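Local coordinates for proteasome accessory factor B/C (PafBC) (Paenarthrobacter aurescens, PDB 6SJ9), which probably acts as a transcriptional regulator of the bacterial DNA damage response, combining winged helix-turn-helix modules with WYL domains, at residues Arg343-Gln348 against Gly571-Ala576; Val546-Leu551 against Pro575-Thr580; Asp521-Arg526 against Glu537-Ser542. All coordinates share one frame; numbering follows the deposited sequence.

Overall arrangement
The three contacts lie on the same side of the chain's centre and run outward from the second WYL domain. Contact 3 pairs two strands of its sheet; contact 2, with its centre about 10 Å from that of contact 3, joins the next strand, 545-550, to the loop 575-580; contact 1 joins the same loop, through the shared P575 and A576, to the start of helix 346-360, and its centre is about 11 Å from that of contact 2. Contacts 1 and 3, with centres about 16 Å apart, are nevertheless joined by a salt bridge, E346 OE2 to R526 NH2 at 3.0 Å. A bound thiocyanate, probably from the crystallisation liquor, is about 4 Å from the side chain of A576.

Contact 1 (Arg343-Gln348 against Gly571-Ala576)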
ATOM      1  N   ARG A 343       1.099  -3.526  14.444  1.00 43.31           N
ATOM      2  CA  ARG A 343       2.065  -3.267  13.381  1.00 41.44           C
ATOM      3  C   ARG A 343       2.437  -4.557  12.656  1.00 38.82           C
ATOM      4  O   ARG A 343       2.790  -5.558  13.275  1.00 34.45           O
ATOM      5  CB  ARG A 343       3.319  -2.605  13.955  1.00 42.75           C
ATOM      6  CG  ARG A 343       3.116  -1.124  14.289  1.00 44.43           C
ATOM      7  CD  ARG A 343       4.217  -0.573  15.188  1.00 42.97           C
ATOM      8  NE  ARG A 343       3.814   0.780  15.506  1.00 46.50           N
ATOM      9  CZ  ARG A 343       4.005   1.822  14.715  1.00 47.16           C
ATOM     10  NH1 ARG A 343       4.668   1.676  13.569  1.00 41.44           N
ATOM     11  NH2 ARG A 343       3.564   3.020  15.093  1.00 50.73           N
ATOM     12  N   THR A 344       2.277  -4.539  11.348  1.00 37.84           N
ATOM     13  CA  THR A 344       2.371  -5.766  10.567  1.00 35.33           C
ATOM     14  C   THR A 344       3.716  -6.446  10.744  1.00 33.98           C
ATOM     15  O   THR A 344       4.759  -5.808  10.637  1.00 37.75           O
ATOM     16  CB  THR A 344       2.125  -5.393   9.119  1.00 39.03           C
ATOM     17  OG1 THR A 344       0.897  -4.654   9.104  1.00 40.15           O
ATOM     18  CG2 THR A 344       2.008  -6.665   8.213  1.00 33.19           C
ATOM     19  N   SER A 345       3.688  -7.740  11.012  1.00 32.21           N
ATOM     20  CA  SER A 345       4.886  -8.553  11.190  1.00 37.31           C
ATOM     21  C   SER A 345       5.243  -9.337   9.921  1.00 36.40           C
ATOM     22  O   SER A 345       4.477  -9.443   8.976  1.00 35.18           O
ATOM     23  CB  SER A 345       4.682  -9.556  12.336  1.00 39.69           C
ATOM     24  OG  SER A 345       3.624 -10.436  11.992  1.00 39.68           O
ATOM     25  N   GLU A 346       6.429  -9.922   9.944  1.00 33.89           N
ATOM     26  CA  GLU A 346       6.838 -10.816   8.859  1.00 40.50           C
ATOM     27  C   GLU A 346       5.935 -12.059   8.781  1.00 38.02           C
ATOM     28  O   GLU A 346       5.600 -12.497   7.686  1.00 33.63           O
ATOM     29  CB  GLU A 346       8.305 -11.211   9.032  1.00 35.29           C
ATOM     30  CG  GLU A 346       9.207  -9.986   8.830  1.00 35.38           C
ATOM     31  CD  GLU A 346      10.715 -10.310   8.822  1.00 42.49           C
ATOM     32  OE1 GLU A 346      11.083 -11.357   9.371  1.00 44.25           O
ATOM     33  OE2 GLU A 346      11.498  -9.553   8.228  1.00 44.03           O
ATOM     34  N   ASP A 347       5.514 -12.631   9.915  1.00 34.42           N
ATOM     35  CA  ASP A 347       4.565 -13.751   9.853  1.00 43.34           C
ATOM     36  C   ASP A 347       3.282 -13.350   9.110  1.00 38.36           C
ATOM     37  O   ASP A 347       2.769 -14.095   8.273  1.00 35.04           O
ATOM     38  CB  ASP A 347       4.191 -14.228  11.271  1.00 46.45           C
ATOM     39  CG  ASP A 347       5.279 -15.110  11.929  1.00 53.43           C
ATOM     40  OD1 ASP A 347       6.236 -15.504  11.230  1.00 54.33           O
ATOM     41  OD2 ASP A 347       5.151 -15.418  13.160  1.00 56.90           O
ATOM     42  N   GLN A 348       2.774 -12.156   9.386  1.00 34.62           N
ATOM     43  CA  GLN A 348       1.537 -11.732   8.739  1.00 35.32           C
ATOM     44  C   GLN A 348       1.750 -11.488   7.245  1.00 37.59           C
ATOM     45  O   GLN A 348       0.893 -11.833   6.416  1.00 35.10           O
ATOM     46  CB  GLN A 348       0.995 -10.475   9.440  1.00 36.16           C
ATOM     47  CG  GLN A 348      -0.321  -9.975   8.902  1.00 41.74           C
ATOM     48  CD  GLN A 348      -0.936  -8.917   9.813  1.00 46.04           C
ATOM     49  OE1 GLN A 348      -0.213  -8.204  10.529  1.00 47.99           O
ATOM     50  NE2 GLN A 348      -2.262  -8.824   9.803  1.00 44.98           N
ATOM     51  N   GLY A 571      10.088 -12.336  23.710  1.00128.76           N
ATOM     52  CA  GLY A 571       8.958 -11.447  23.586  1.00131.70           C
ATOM     53  C   GLY A 571       7.918 -12.059  22.674  1.00132.06           C
ATOM     54  O   GLY A 571       7.922 -13.259  22.390  1.00132.54           O
ATOM     55  N   GLN A 572       7.012 -11.216  22.209  1.00131.83           N
ATOM     56  CA  GLN A 572       6.038 -11.677  21.239  1.00133.20           C
ATOM     57  C   GLN A 572       6.541 -11.186  19.886  1.00131.53           C
ATOM     58  O   GLN A 572       7.693 -10.750  19.765  1.00132.41           O
ATOM     59  CB  GLN A 572       4.635 -11.165  21.593  1.00135.22           C
ATOM     60  CG  GLN A 572       3.478 -12.059  21.125  1.00136.02           C
ATOM     61  CD  GLN A 572       2.133 -11.690  21.763  1.00137.32           C
ATOM     62  OE1 GLN A 572       2.076 -11.248  22.911  1.00137.98           O
ATOM     63  NE2 GLN A 572       1.048 -11.876  21.015  1.00137.28           N
ATOM     64  N   ASP A 573       5.705 -11.239  18.854  1.00127.10           N
ATOM     65  CA  ASP A 573       6.241 -10.897  17.545  1.00122.27           C
ATOM     66  C   ASP A 573       6.652  -9.432  17.503  1.00114.77           C
ATOM     67  O   ASP A 573       6.218  -8.602  18.312  1.00115.24           O
ATOM     68  CB  ASP A 573       5.228 -11.179  16.426  1.00125.25           C
ATOM     69  CG  ASP A 573       5.289 -12.612  15.921  1.00127.23           C
ATOM     70  OD1 ASP A 573       6.176 -13.369  16.374  1.00128.82           O
ATOM     71  OD2 ASP A 573       4.455 -12.971  15.062  1.00127.15           O
ATOM     72  N   PHE A 574       7.529  -9.124  16.564  1.00 98.81           N
ATOM     73  CA  PHE A 574       7.806  -7.724  16.358  1.00 79.34           C
ATOM     74  C   PHE A 574       7.440  -7.333  14.934  1.00 58.03           C
ATOM     75  O   PHE A 574       7.226  -8.184  14.056  1.00 49.41           O
ATOM     76  CB  PHE A 574       9.261  -7.337  16.701  1.00 81.86           C
ATOM     77  CG  PHE A 574      10.342  -8.050  15.928  1.00 82.56           C
ATOM     78  CD1 PHE A 574      10.926  -7.441  14.823  1.00 78.89           C
ATOM     79  CD2 PHE A 574      10.849  -9.275  16.366  1.00 85.36           C
ATOM     80  CE1 PHE A 574      11.964  -8.062  14.125  1.00 79.47           C
ATOM     81  CE2 PHE A 574      11.895  -9.902  15.675  1.00 85.53           C
ATOM     82  CZ  PHE A 574      12.448  -9.290  14.550  1.00 82.92           C
ATOM     83  N   PRO A 575       7.287  -6.050  14.694  1.00 46.03           N
ATOM     84  CA  PRO A 575       6.883  -5.616  13.367  1.00 38.81           C
ATOM     85  C   PRO A 575       7.951  -5.953  12.323  1.00 39.25           C
ATOM     86  O   PRO A 575       9.149  -6.038  12.605  1.00 38.49           O
ATOM     87  CB  PRO A 575       6.694  -4.109  13.537  1.00 34.58           C
ATOM     88  CG  PRO A 575       6.546  -3.889  15.047  1.00 35.64           C
ATOM     89  CD  PRO A 575       7.418  -4.928  15.646  1.00 40.92           C
ATOM     90  N   ALA A 576       7.492  -6.132  11.097  1.00 34.94           N
ATOM     91  CA  ALA A 576       8.421  -6.241   9.997  1.00 34.18           C
ATOM     92  C   ALA A 576       9.100  -4.882   9.778  1.00 35.54           C
ATOM     93  O   ALA A 576       8.679  -3.849  10.318  1.00 35.58           O
ATOM     94  CB  ALA A 576       7.657  -6.652   8.752  1.00 28.77           C
TER
HETATM   95  O   HOH W   1       2.099 -11.727  13.655  1.00 51.65           O
HETATM   96  O   HOH W   2       8.288  -9.784  11.977  1.00 46.41           O
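R343 lays its CB against the ring of P575, CB to CG 3.6 Å, the two side chains crossing obliquely; its guanidinium leads away, and NH1 hydrogen-bonds to F579 O. T344 turns its side chain from the loop 571-576, toward L349 and M352 of the helix that follows, but gives its carbonyl to the loop: A576 N donates to T344 O at 2.8 Å. S345 is the N-cap of helix 346-360. Its OG, held between backbone N and carbonyl carbon (chi1 63°), accepts from Q348 N at 3.2 Å, a role the short hydroxyl side chain suits. The same OG shares a water with D573 OD2. E346 rests CG on A576 CB at 3.7 Å, where a methyl allows close approach, while its OE2 pairs with R526; a second water joins E346 N to F574 O. D347 brings OD2 to 3.2 Å from D573 OD2, with carboxylate planes 68° apart, although D573 is poorly ordered. One direct bond and two water bridges thus join the loop to the helix start, whereas the two acids, if both ionised, would tend to repel, a cost that the positive helix N-terminus may ease.

Contact 2 (Val546-Leu551 against Pro575-Thr580)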
ATOM      1  N   VAL A 546      12.534  -3.753  18.692  1.00 37.24           N
ATOM      2  CA  VAL A 546      13.271  -3.716  17.438  1.00 37.52           C
ATOM      3  C   VAL A 546      12.953  -2.387  16.780  1.00 37.39           C
ATOM      4  O   VAL A 546      11.798  -1.958  16.765  1.00 38.31           O
ATOM      5  CB  VAL A 546      12.892  -4.914  16.543  1.00 39.38           C
ATOM      6  CG1 VAL A 546      13.567  -4.781  15.204  1.00 38.44           C
ATOM      7  CG2 VAL A 546      13.336  -6.275  17.204  1.00 40.86           C
ATOM      8  N   ARG A 547      13.986  -1.680  16.338  1.00 35.67           N
ATOM      9  CA  ARG A 547      13.813  -0.477  15.553  1.00 38.69           C
ATOM     10  C   ARG A 547      14.645  -0.601  14.292  1.00 38.56           C
ATOM     11  O   ARG A 547      15.544  -1.447  14.209  1.00 38.33           O
ATOM     12  CB  ARG A 547      14.245   0.777  16.332  1.00 41.25           C
ATOM     13  CG  ARG A 547      13.450   1.014  17.628  1.00 43.35           C
ATOM     14  CD  ARG A 547      12.088   1.583  17.272  1.00 47.13           C
ATOM     15  NE  ARG A 547      11.245   1.928  18.418  1.00 47.65           N
ATOM     16  CZ  ARG A 547      10.612   1.059  19.207  1.00 51.26           C
ATOM     17  NH1 ARG A 547      10.713  -0.262  19.027  1.00 47.26           N
ATOM     18  NH2 ARG A 547       9.869   1.521  20.203  1.00 57.36           N
ATOM     19  N   ASN A 548      14.361   0.278  13.322  1.00 35.72           N
ATOM     20  CA  ASN A 548      15.083   0.331  12.061  1.00 39.02           C
ATOM     21  C   ASN A 548      15.644   1.716  11.928  1.00 40.38           C
ATOM     22  O   ASN A 548      14.884   2.680  11.888  1.00 44.96           O
ATOM     23  CB  ASN A 548      14.162  -0.018  10.870  1.00 37.93           C
ATOM     24  CG  ASN A 548      13.829  -1.464  10.878  1.00 38.27           C
ATOM     25  OD1 ASN A 548      14.544  -2.249  10.267  1.00 42.42           O
ATOM     26  ND2 ASN A 548      12.837  -1.862  11.661  1.00 41.62           N
ATOM     27  N   PHE A 549      16.968   1.800  11.864  1.00 37.36           N
ATOM     28  CA  PHE A 549      17.695   3.055  11.863  1.00 36.13           C
ATOM     29  C   PHE A 549      18.278   3.313  10.477  1.00 40.86           C
ATOM     30  O   PHE A 549      18.590   2.376   9.730  1.00 42.53           O
ATOM     31  CB  PHE A 549      18.848   2.988  12.895  1.00 37.18           C
ATOM     32  CG  PHE A 549      18.388   2.727  14.365  1.00 37.43           C
ATOM     33  CD1 PHE A 549      18.348   1.445  14.883  1.00 37.01           C
ATOM     34  CD2 PHE A 549      18.094   3.780  15.210  1.00 36.01           C
ATOM     35  CE1 PHE A 549      17.987   1.212  16.244  1.00 34.71           C
ATOM     36  CE2 PHE A 549      17.714   3.572  16.566  1.00 36.51           C
ATOM     37  CZ  PHE A 549      17.645   2.298  17.072  1.00 34.49           C
ATOM     38  N   ARG A 550      18.490   4.583  10.176  1.00 43.12           N
ATOM     39  CA  ARG A 550      19.135   5.001   8.939  1.00 43.35           C
ATOM     40  C   ARG A 550      20.637   5.066   9.159  1.00 43.43           C
ATOM     41  O   ARG A 550      21.096   5.754  10.078  1.00 44.85           O
ATOM     42  CB  ARG A 550      18.632   6.376   8.482  1.00 40.65           C
ATOM     43  CG  ARG A 550      17.151   6.407   8.022  1.00 44.48           C
ATOM     44  CD  ARG A 550      16.712   7.808   7.582  1.00 50.33           C
ATOM     45  NE  ARG A 550      17.550   8.385   6.509  1.00 55.39           N
ATOM     46  CZ  ARG A 550      17.280   8.272   5.199  1.00 56.04           C
ATOM     47  NH1 ARG A 550      16.187   7.621   4.791  1.00 50.02           N
ATOM     48  NH2 ARG A 550      18.104   8.817   4.285  1.00 55.77           N
ATOM     49  N   LEU A 551      21.390   4.366   8.309  1.00 41.25           N
ATOM     50  CA  LEU A 551      22.843   4.405   8.404  1.00 43.79           C
ATOM     51  C   LEU A 551      23.348   5.839   8.334  1.00 41.56           C
ATOM     52  O   LEU A 551      24.287   6.224   9.061  1.00 39.93           O
ATOM     53  CB  LEU A 551      23.464   3.561   7.291  1.00 48.75           C
ATOM     54  CG  LEU A 551      24.933   3.185   7.496  1.00 48.33           C
ATOM     55  CD1 LEU A 551      25.042   2.336   8.711  1.00 49.04           C
ATOM     56  CD2 LEU A 551      25.402   2.363   6.322  1.00 50.51           C
ATOM     57  N   PRO A 575       7.287  -6.050  14.694  1.00 46.03           N
ATOM     58  CA  PRO A 575       6.883  -5.616  13.367  1.00 38.81           C
ATOM     59  C   PRO A 575       7.951  -5.953  12.323  1.00 39.25           C
ATOM     60  O   PRO A 575       9.149  -6.038  12.605  1.00 38.49           O
ATOM     61  CB  PRO A 575       6.694  -4.109  13.537  1.00 34.58           C
ATOM     62  CG  PRO A 575       6.546  -3.889  15.047  1.00 35.64           C
ATOM     63  CD  PRO A 575       7.418  -4.928  15.646  1.00 40.92           C
ATOM     64  N   ALA A 576       7.492  -6.132  11.097  1.00 34.94           N
ATOM     65  CA  ALA A 576       8.421  -6.241   9.997  1.00 34.18           C
ATOM     66  C   ALA A 576       9.100  -4.882   9.778  1.00 35.54           C
ATOM     67  O   ALA A 576       8.679  -3.849  10.318  1.00 35.58           O
ATOM     68  CB  ALA A 576       7.657  -6.652   8.752  1.00 28.77           C
ATOM     69  N   ARG A 577      10.136  -4.877   8.951  1.00 32.65           N
ATOM     70  CA  ARG A 577      11.081  -3.778   8.960  1.00 38.87           C
ATOM     71  C   ARG A 577      10.464  -2.430   8.579  1.00 43.15           C
ATOM     72  O   ARG A 577      10.920  -1.393   9.078  1.00 42.62           O
ATOM     73  CB  ARG A 577      12.243  -4.101   8.030  1.00 39.90           C
ATOM     74  CG  ARG A 577      13.237  -5.016   8.657  1.00 39.02           C
ATOM     75  CD  ARG A 577      14.320  -5.382   7.607  1.00 40.53           C
ATOM     76  NE  ARG A 577      13.825  -6.371   6.648  1.00 42.92           N
ATOM     77  CZ  ARG A 577      14.606  -7.011   5.767  1.00 46.58           C
ATOM     78  NH1 ARG A 577      15.921  -6.770   5.738  1.00 42.89           N
ATOM     79  NH2 ARG A 577      14.084  -7.911   4.932  1.00 42.46           N
ATOM     80  N   LEU A 578       9.492  -2.395   7.664  1.00 39.73           N
ATOM     81  CA  LEU A 578       8.870  -1.125   7.291  1.00 35.82           C
ATOM     82  C   LEU A 578       7.761  -0.718   8.242  1.00 36.03           C
ATOM     83  O   LEU A 578       7.046   0.249   7.945  1.00 39.18           O
ATOM     84  CB  LEU A 578       8.280  -1.199   5.862  1.00 35.14           C
ATOM     85  CG  LEU A 578       9.368  -1.271   4.802  1.00 38.46           C
ATOM     86  CD1 LEU A 578       8.796  -1.443   3.400  1.00 36.38           C
ATOM     87  CD2 LEU A 578      10.170   0.056   4.906  1.00 40.95           C
ATOM     88  N   PHE A 579       7.529  -1.473   9.312  1.00 38.08           N
ATOM     89  CA  PHE A 579       6.411  -1.218  10.203  1.00 37.96           C
ATOM     90  C   PHE A 579       6.800  -0.882  11.657  1.00 38.80           C
ATOM     91  O   PHE A 579       5.906  -0.605  12.480  1.00 38.45           O
ATOM     92  CB  PHE A 579       5.463  -2.420  10.155  1.00 35.80           C
ATOM     93  CG  PHE A 579       4.804  -2.626   8.800  1.00 36.06           C
ATOM     94  CD1 PHE A 579       5.407  -3.393   7.835  1.00 33.54           C
ATOM     95  CD2 PHE A 579       3.621  -1.962   8.478  1.00 37.75           C
ATOM     96  CE1 PHE A 579       4.823  -3.612   6.601  1.00 33.30           C
ATOM     97  CE2 PHE A 579       2.976  -2.187   7.237  1.00 35.67           C
ATOM     98  CZ  PHE A 579       3.592  -3.006   6.283  1.00 34.77           C
ATOM     99  N   THR A 580       8.080  -0.917  12.016  1.00 38.28           N
ATOM    100  CA  THR A 580       8.467  -0.566  13.395  1.00 39.65           C
ATOM    101  C   THR A 580       8.223   0.917  13.654  1.00 38.89           C
ATOM    102  O   THR A 580       8.287   1.719  12.729  1.00 42.44           O
ATOM    103  CB  THR A 580       9.933  -0.918  13.675  1.00 39.33           C
ATOM    104  OG1 THR A 580      10.780  -0.297  12.710  1.00 41.98           O
ATOM    105  CG2 THR A 580      10.162  -2.407  13.611  1.00 38.32           C
TER
HETATM  106  O   HOH W   3      12.006  -4.948  11.941  1.00 36.57           O
HETATM  107  O   HOH W   4      12.032   1.873  13.375  1.00 46.65           O
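N548, on the edge strand 545-550 of the WYL domain's antiparallel sheet, reaches across to T580 in the loop that leads on to strand 586-592. Its side chain forms the tight part of the contact. CG is anti to the carbonyl carbon (chi1 -71°), and the amide beyond it meets T580 through ND2 and R577 through OD1. N548 ND2 donates to T580 OG1 at 2.8 Å, the hydroxyl lying close to the amide plane, while N548 OD1 packs against the aliphatic start of R577, 3.5 Å from its CG. Asparagine suits this place because its two ends do different work, OD1 accepting from Y528 OH while ND2 serves the loop. The amide and guanidinium planes stand 46° apart; R577 sends its charge onward to D442 and makes a cation-pi contact with Y528. The methyl of T580 packs beside the same amide, CG2 lying 3.4 Å from N548 ND2 and 3.6 Å from V546 O, while OG1 takes the bond. Elsewhere the two segments meet more loosely. The side chains of V546 and T580 come no nearer than 4.4 Å, CG1 to CG2, and R547 points away, its NH1 returning to V546 O. Water adds links around N548: one molecule accepts from N548 ND2 and donates to P575 O, and another accepts from N548 N and lies 2.6 Å from T580 OG1.

Contact 3 (Asp521-Arg526 against Glu537-Ser542); sequences DVDPLR and EAYCHS
Different first torsions bring R526 and E537 together: R526 sets CG anti to the carbonyl carbon (chi1 -78°), E537 sets its own anti to the backbone N (chi1 -178°). The side chains lie side by side, pointing the same way, and the arginine grips the carboxylate side-on. R526 NE donates to E537 OE2 at 2.9 Å and R526 NH2 to E537 OE1 at 3.0 Å. Both oxygens lie near the guanidinium plane, but OE2 is met from above the carboxylate plane, the two planes being 39° apart. Arginine suits the place because NH2 also reaches E346 OE2, so one cation serves two acids. L525 lays CB 3.5 Å from E537 OE2, and on the side of the sheet bearing V522, P524, A538 and C540, V522 CB packs on A538 CB at 3.9 Å. Farther along, H541 closes on D521 O twice, with its backbone N and, from well above the carbonyl plane, with ND1 at 3.3 Å. H541 CE1 lies 3.1 Å from D523 OD2, its ring steeply turned against the carboxylate plane; S565 OG hydrogen-bonds with both H541 NE2 and D523 OD2. Between these ends D523 and Y539 form a hydrogen-bonded pair, N to O both ways. Near R526 the register slips by one: L525 N, at 2.8 Å, and R526 N, at 3.3 Å, both donate to E537 O. This is a classic beta bulge, in a hairpin of antiparallel strands 517-530 and 533-540 within the Sm-like sheet of a WYL domain.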
ATOM      1  N   ASP A 521      22.293   1.314  23.617  1.00 35.03           N
ATOM      2  CA  ASP A 521      22.847  -0.003  23.317  1.00 33.80           C
ATOM      3  C   ASP A 521      21.889  -0.737  22.397  1.00 35.03           C
ATOM      4  O   ASP A 521      20.686  -0.756  22.660  1.00 35.00           O
ATOM      5  CB  ASP A 521      23.040  -0.815  24.615  1.00 36.00           C
ATOM      6  CG  ASP A 521      24.181  -0.236  25.492  1.00 36.30           C
ATOM      7  OD1 ASP A 521      25.219   0.240  24.960  1.00 37.44           O
ATOM      8  OD2 ASP A 521      24.003  -0.236  26.694  1.00 40.84           O
ATOM      9  N   VAL A 522      22.405  -1.303  21.304  1.00 34.64           N
ATOM     10  CA  VAL A 522      21.585  -2.057  20.356  1.00 36.20           C
ATOM     11  C   VAL A 522      22.236  -3.393  20.004  1.00 37.49           C
ATOM     12  O   VAL A 522      23.463  -3.519  19.953  1.00 37.25           O
ATOM     13  CB  VAL A 522      21.300  -1.259  19.062  1.00 34.53           C
ATOM     14  CG1 VAL A 522      20.809   0.053  19.419  1.00 31.61           C
ATOM     15  CG2 VAL A 522      22.568  -1.074  18.220  1.00 34.24           C
ATOM     16  N   ASP A 523      21.384  -4.390  19.743  1.00 35.13           N
ATOM     17  CA  ASP A 523      21.793  -5.659  19.167  1.00 34.44           C
ATOM     18  C   ASP A 523      21.563  -5.524  17.679  1.00 31.68           C
ATOM     19  O   ASP A 523      20.410  -5.585  17.234  1.00 38.12           O
ATOM     20  CB  ASP A 523      20.979  -6.838  19.721  1.00 33.78           C
ATOM     21  CG  ASP A 523      21.083  -6.986  21.243  1.00 38.06           C
ATOM     22  OD1 ASP A 523      22.181  -6.778  21.830  1.00 38.75           O
ATOM     23  OD2 ASP A 523      20.069  -7.407  21.847  1.00 42.35           O
ATOM     24  N   PRO A 524      22.598  -5.322  16.874  1.00 34.74           N
ATOM     25  CA  PRO A 524      22.400  -5.250  15.415  1.00 37.40           C
ATOM     26  C   PRO A 524      21.918  -6.585  14.869  1.00 39.26           C
ATOM     27  O   PRO A 524      22.430  -7.643  15.224  1.00 39.34           O
ATOM     28  CB  PRO A 524      23.786  -4.895  14.873  1.00 33.85           C
ATOM     29  CG  PRO A 524      24.721  -5.383  15.914  1.00 34.94           C
ATOM     30  CD  PRO A 524      24.018  -5.176  17.258  1.00 31.32           C
ATOM     31  N   LEU A 525      20.943  -6.519  13.971  1.00 39.06           N
ATOM     32  CA  LEU A 525      20.341  -7.722  13.397  1.00 40.67           C
ATOM     33  C   LEU A 525      20.549  -7.863  11.895  1.00 37.91           C
ATOM     34  O   LEU A 525      21.026  -8.913  11.453  1.00 36.46           O
ATOM     35  CB  LEU A 525      18.824  -7.714  13.691  1.00 37.51           C
ATOM     36  CG  LEU A 525      18.471  -7.697  15.200  1.00 40.40           C
ATOM     37  CD1 LEU A 525      16.982  -7.640  15.473  1.00 38.92           C
ATOM     38  CD2 LEU A 525      19.045  -8.945  15.943  1.00 40.25           C
ATOM     39  N   ARG A 526      20.180  -6.848  11.107  1.00 34.62           N
ATOM     40  CA  ARG A 526      20.226  -6.905   9.647  1.00 37.08           C
ATOM     41  C   ARG A 526      20.583  -5.547   9.090  1.00 37.15           C
ATOM     42  O   ARG A 526      20.069  -4.526   9.544  1.00 41.45           O
ATOM     43  CB  ARG A 526      18.866  -7.305   9.049  1.00 35.19           C
ATOM     44  CG  ARG A 526      18.623  -8.789   9.154  1.00 40.59           C
ATOM     45  CD  ARG A 526      17.341  -9.156   8.407  1.00 40.76           C
ATOM     46  NE  ARG A 526      16.177  -8.680   9.178  1.00 42.55           N
ATOM     47  CZ  ARG A 526      14.931  -8.990   8.849  1.00 39.96           C
ATOM     48  NH1 ARG A 526      14.705  -9.765   7.762  1.00 41.21           N
ATOM     49  NH2 ARG A 526      13.943  -8.560   9.600  1.00 38.26           N
ATOM     50  N   GLU A 537      18.369  -2.878  10.975  1.00 33.11           N
ATOM     51  CA  GLU A 537      17.437  -3.333  11.984  1.00 36.60           C
ATOM     52  C   GLU A 537      18.218  -3.771  13.230  1.00 36.38           C
ATOM     53  O   GLU A 537      19.263  -4.437  13.129  1.00 35.68           O
ATOM     54  CB  GLU A 537      16.640  -4.519  11.443  1.00 34.41           C
ATOM     55  CG  GLU A 537      15.631  -5.018  12.406  1.00 36.06           C
ATOM     56  CD  GLU A 537      15.122  -6.424  11.994  1.00 44.54           C
ATOM     57  OE1 GLU A 537      13.888  -6.599  11.909  1.00 46.27           O
ATOM     58  OE2 GLU A 537      15.956  -7.345  11.724  1.00 44.13           O
ATOM     59  N   ALA A 538      17.752  -3.342  14.397  1.00 35.15           N
ATOM     60  CA  ALA A 538      18.472  -3.617  15.629  1.00 34.45           C
ATOM     61  C   ALA A 538      17.488  -3.666  16.791  1.00 36.22           C
ATOM     62  O   ALA A 538      16.504  -2.927  16.827  1.00 39.45           O
ATOM     63  CB  ALA A 538      19.525  -2.542  15.893  1.00 33.51           C
ATOM     64  N   TYR A 539      17.771  -4.527  17.755  1.00 31.84           N
ATOM     65  CA  TYR A 539      17.012  -4.498  18.999  1.00 34.24           C
ATOM     66  C   TYR A 539      17.572  -3.355  19.841  1.00 36.87           C
ATOM     67  O   TYR A 539      18.753  -3.365  20.183  1.00 36.21           O
ATOM     68  CB  TYR A 539      17.080  -5.853  19.747  1.00 32.50           C
ATOM     69  CG  TYR A 539      16.146  -5.809  20.968  1.00 39.20           C
ATOM     70  CD1 TYR A 539      16.592  -5.343  22.188  1.00 39.00           C
ATOM     71  CD2 TYR A 539      14.805  -6.181  20.865  1.00 45.25           C
ATOM     72  CE1 TYR A 539      15.736  -5.261  23.308  1.00 45.49           C
ATOM     73  CE2 TYR A 539      13.939  -6.113  21.976  1.00 45.74           C
ATOM     74  CZ  TYR A 539      14.421  -5.650  23.195  1.00 49.72           C
ATOM     75  OH  TYR A 539      13.595  -5.566  24.288  1.00 53.55           O
ATOM     76  N   CYS A 540      16.749  -2.350  20.124  1.00 34.98           N
ATOM     77  CA  CYS A 540      17.186  -1.179  20.858  1.00 37.51           C
ATOM     78  C   CYS A 540      16.894  -1.370  22.342  1.00 43.29           C
ATOM     79  O   CYS A 540      15.743  -1.604  22.719  1.00 43.36           O
ATOM     80  CB  CYS A 540      16.511   0.083  20.343  1.00 36.52           C
ATOM     81  SG  CYS A 540      16.898   1.549  21.398  1.00 41.48           S
ATOM     82  N   HIS A 541      17.938  -1.384  23.179  1.00 42.79           N
ATOM     83  CA  HIS A 541      17.686  -1.548  24.605  1.00 46.18           C
ATOM     84  C   HIS A 541      17.084  -0.311  25.246  1.00 46.64           C
ATOM     85  O   HIS A 541      16.552  -0.428  26.337  1.00 47.96           O
ATOM     86  CB  HIS A 541      18.951  -2.000  25.357  1.00 46.36           C
ATOM     87  CG  HIS A 541      19.296  -3.397  25.008  1.00 46.84           C
ATOM     88  ND1 HIS A 541      20.137  -3.709  23.957  1.00 47.51           N
ATOM     89  CD2 HIS A 541      18.732  -4.563  25.402  1.00 46.95           C
ATOM     90  CE1 HIS A 541      20.168  -5.022  23.803  1.00 46.98           C
ATOM     91  NE2 HIS A 541      19.312  -5.561  24.660  1.00 48.13           N
ATOM     92  N   SER A 542      17.163   0.868  24.623  1.00 46.38           N
ATOM     93  CA  SER A 542      16.417   2.002  25.171  1.00 48.55           C
ATOM     94  C   SER A 542      14.920   1.950  24.891  1.00 49.15           C
ATOM     95  O   SER A 542      14.149   2.381  25.735  1.00 53.19           O
ATOM     96  CB  SER A 542      16.990   3.318  24.667  1.00 48.06           C
ATOM     97  OG  SER A 542      18.294   3.431  25.197  1.00 53.89           O
TER
HETATM   98  O   HOH W   5      20.141   1.673  25.768  1.00 37.51           O